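Local coordinates for Dps family protein (Staphylococcus aureus subsp. aureus, PDB 2D5K) that probably stores iron and shields DNA against oxidative damage as a twelve-subunit Dps shell of the ferritin superfamily, at residues K10-Q15 against E61-V66. Residues are numbered along the deposited sequence; the frame is centred on the assembly and turned at random.
Sequences KELNQQ and ERILAV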
loop_
_atom_site.group_PDB
_atom_site.type_symbol
_atom_site.label_atom_id
_atom_site.label_comp_id
_atom_site.label_asym_id
_atom_site.label_seq_id
_atom_site.Cartn_x
_atom_site.Cartn_y
_atom_site.Cartn_z
ATOM N N LYS B 10 1.146 -2.676 -41.068
ATOM C CA LYS B 10 -0.189 -3.040 -41.524
ATOM C C LYS B 10 -0.810 -4.026 -40.528
ATOM O O LYS B 10 -1.991 -3.923 -40.190
ATOM C CB LYS B 10 -0.095 -3.673 -42.916
ATOM C CG LYS B 10 -1.422 -3.961 -43.598
ATOM C CD LYS B 10 -2.108 -5.188 -43.025
ATOM C CE LYS B 10 -3.246 -5.635 -43.924
ATOM N NZ LYS B 10 -2.749 -5.937 -45.296
ATOM N N GLU B 11 -0.007 -4.982 -40.067
ATOM C CA GLU B 11 -0.475 -5.973 -39.101
ATOM C C GLU B 11 -0.761 -5.318 -37.751
ATOM O O GLU B 11 -1.721 -5.680 -37.069
ATOM C CB GLU B 11 0.568 -7.081 -38.915
ATOM C CG GLU B 11 0.765 -7.976 -40.131
ATOM C CD GLU B 11 -0.533 -8.596 -40.612
ATOM O OE1 GLU B 11 -1.331 -9.046 -39.762
ATOM O OE2 GLU B 11 -0.750 -8.641 -41.844
ATOM N N LEU B 12 0.083 -4.365 -37.364
ATOM C CA LEU B 12 -0.097 -3.665 -36.097
ATOM C C LEU B 12 -1.382 -2.838 -36.121
ATOM O O LEU B 12 -2.166 -2.869 -35.166
ATOM C CB LEU B 12 1.112 -2.760 -35.808
ATOM C CG LEU B 12 2.399 -3.483 -35.385
ATOM C CD1 LEU B 12 3.600 -2.550 -35.522
ATOM C CD2 LEU B 12 2.257 -3.971 -33.945
ATOM N N ASN B 13 -1.607 -2.109 -37.210
ATOM C CA ASN B 13 -2.816 -1.297 -37.316
ATOM C C ASN B 13 -4.074 -2.154 -37.375
ATOM O O ASN B 13 -5.127 -1.746 -36.888
ATOM C CB ASN B 13 -2.760 -0.371 -38.536
ATOM C CG ASN B 13 -2.172 0.985 -38.204
ATOM O OD1 ASN B 13 -2.399 1.518 -37.115
ATOM N ND2 ASN B 13 -1.422 1.557 -39.142
ATOM N N GLN B 14 -3.966 -3.339 -37.968
ATOM C CA GLN B 14 -5.109 -4.240 -38.047
ATOM C C GLN B 14 -5.584 -4.538 -36.628
ATOM O O GLN B 14 -6.785 -4.575 -36.366
ATOM C CB GLN B 14 -4.724 -5.540 -38.753
ATOM C CG GLN B 14 -5.799 -6.627 -38.714
ATOM C CD GLN B 14 -7.042 -6.269 -39.517
ATOM O OE1 GLN B 14 -6.978 -6.083 -40.734
ATOM N NE2 GLN B 14 -8.179 -6.174 -38.837
ATOM N N GLN B 15 -4.640 -4.740 -35.709
ATOM C CA GLN B 15 -4.998 -5.019 -34.324
ATOM C C GLN B 15 -5.458 -3.758 -33.594
ATOM O O GLN B 15 -6.342 -3.825 -32.745
ATOM C CB GLN B 15 -3.827 -5.662 -33.573
ATOM C CG GLN B 15 -3.428 -7.039 -34.100
ATOM C CD GLN B 15 -4.620 -7.963 -34.278
ATOM O OE1 GLN B 15 -5.488 -8.052 -33.409
ATOM N NE2 GLN B 15 -4.663 -8.663 -35.407
ATOM N N GLU B 61 1.870 2.736 -30.071
ATOM C CA GLU B 61 3.156 3.365 -29.787
ATOM C C GLU B 61 4.328 2.590 -30.376
ATOM O O GLU B 61 5.432 3.119 -30.486
ATOM C CB GLU B 61 3.339 3.567 -28.283
ATOM C CG GLU B 61 2.215 4.395 -27.667
ATOM C CD GLU B 61 2.612 5.085 -26.380
ATOM O OE1 GLU B 61 3.414 4.516 -25.611
ATOM O OE2 GLU B 61 2.104 6.199 -26.131
ATOM N N ARG B 62 4.094 1.335 -30.752
ATOM C CA ARG B 62 5.152 0.551 -31.380
ATOM C C ARG B 62 5.217 1.040 -32.820
ATOM O O ARG B 62 6.299 1.215 -33.382
ATOM C CB ARG B 62 4.835 -0.948 -31.350
ATOM C CG ARG B 62 5.793 -1.793 -32.203
ATOM C CD ARG B 62 7.258 -1.555 -31.810
ATOM N NE ARG B 62 8.189 -2.227 -32.721
ATOM C CZ ARG B 62 9.500 -2.010 -32.742
ATOM N NH1 ARG B 62 10.043 -1.137 -31.900
ATOM N NH2 ARG B 62 10.269 -2.653 -33.614
ATOM N N ILE B 63 4.047 1.259 -33.416
ATOM C CA ILE B 63 3.972 1.754 -34.783
ATOM C C ILE B 63 4.738 3.072 -34.847
ATOM O O ILE B 63 5.433 3.354 -35.827
ATOM C CB ILE B 63 2.505 1.987 -35.223
ATOM C CG1 ILE B 63 1.793 0.640 -35.402
ATOM C CG2 ILE B 63 2.465 2.767 -36.525
ATOM C CD1 ILE B 63 0.329 0.761 -35.777
ATOM N N LEU B 64 4.610 3.873 -33.795
ATOM C CA LEU B 64 5.306 5.154 -33.728
ATOM C C LEU B 64 6.809 4.906 -33.617
ATOM O O LEU B 64 7.614 5.599 -34.241
ATOM C CB LEU B 64 4.815 5.956 -32.519
ATOM C CG LEU B 64 3.340 6.374 -32.546
ATOM C CD1 LEU B 64 2.908 6.850 -31.166
ATOM C CD2 LEU B 64 3.132 7.466 -33.590
ATOM N N ALA B 65 7.177 3.901 -32.828
ATOM C CA ALA B 65 8.579 3.558 -32.621
ATOM C C ALA B 65 9.273 3.082 -33.901
ATOM O O ALA B 65 10.502 3.104 -33.981
ATOM C CB ALA B 65 8.699 2.497 -31.526
ATOM N N VAL B 66 8.498 2.647 -34.892
ATOM C CA VAL B 66 9.082 2.198 -36.157
ATOM C C VAL B 66 8.835 3.221 -37.263
ATOM O O VAL B 66 9.023 2.937 -38.448
ATOM C CB VAL B 66 8.533 0.814 -36.602
ATOM C CG1 VAL B 66 8.867 -0.230 -35.555
ATOM C CG2 VAL B 66 7.028 0.880 -36.836
#
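Leu12 and Ile63 meet where helix 5-32 runs almost antiparallel to the end of helix 38-65: the axes of 10-15 and 61-65 pass 10.0 Å apart at 160°, and the CA atoms of Leu12 and Ile63 lie 6.9 Å from each other. Val66 is the first residue to leave the helical conformation. The two aliphatic side chains slide past one another in opposite directions, with Leu12 CB close against Ile63 CG1 at 3.5 Å. Branched and apolar, both suit this buried seam. Leu12 CD1 then reaches the methylene CG of Arg62 at 4.0 Å, while the side chain of Leu12 also touches Phe129 of helix 123-147. With CG anti to the backbone N (chi1 170°) and a bend at chi2, Arg62 offers carbon to Leu12 while its guanidinium extends to salt bridges with Asp122 and with Asp137 of a neighbouring subunit; Val66 CG1 packs on one guanidinium face, toward its rim. The CD1 methyl of Ile63, also close to Leu12 CB, sits 3.1 Å from Asn13 OD1, the side chains of Ile63 and Asn13 crossing at about a right angle. The amide suits this border because OD1 accepts from Val71 N and ND2 donates to Asn69 O, tying helix 5-32 to the loop after helix 38-65. Such near-antiparallel packing of the first two long helices is characteristic of the ferritin-like four-helix bundle.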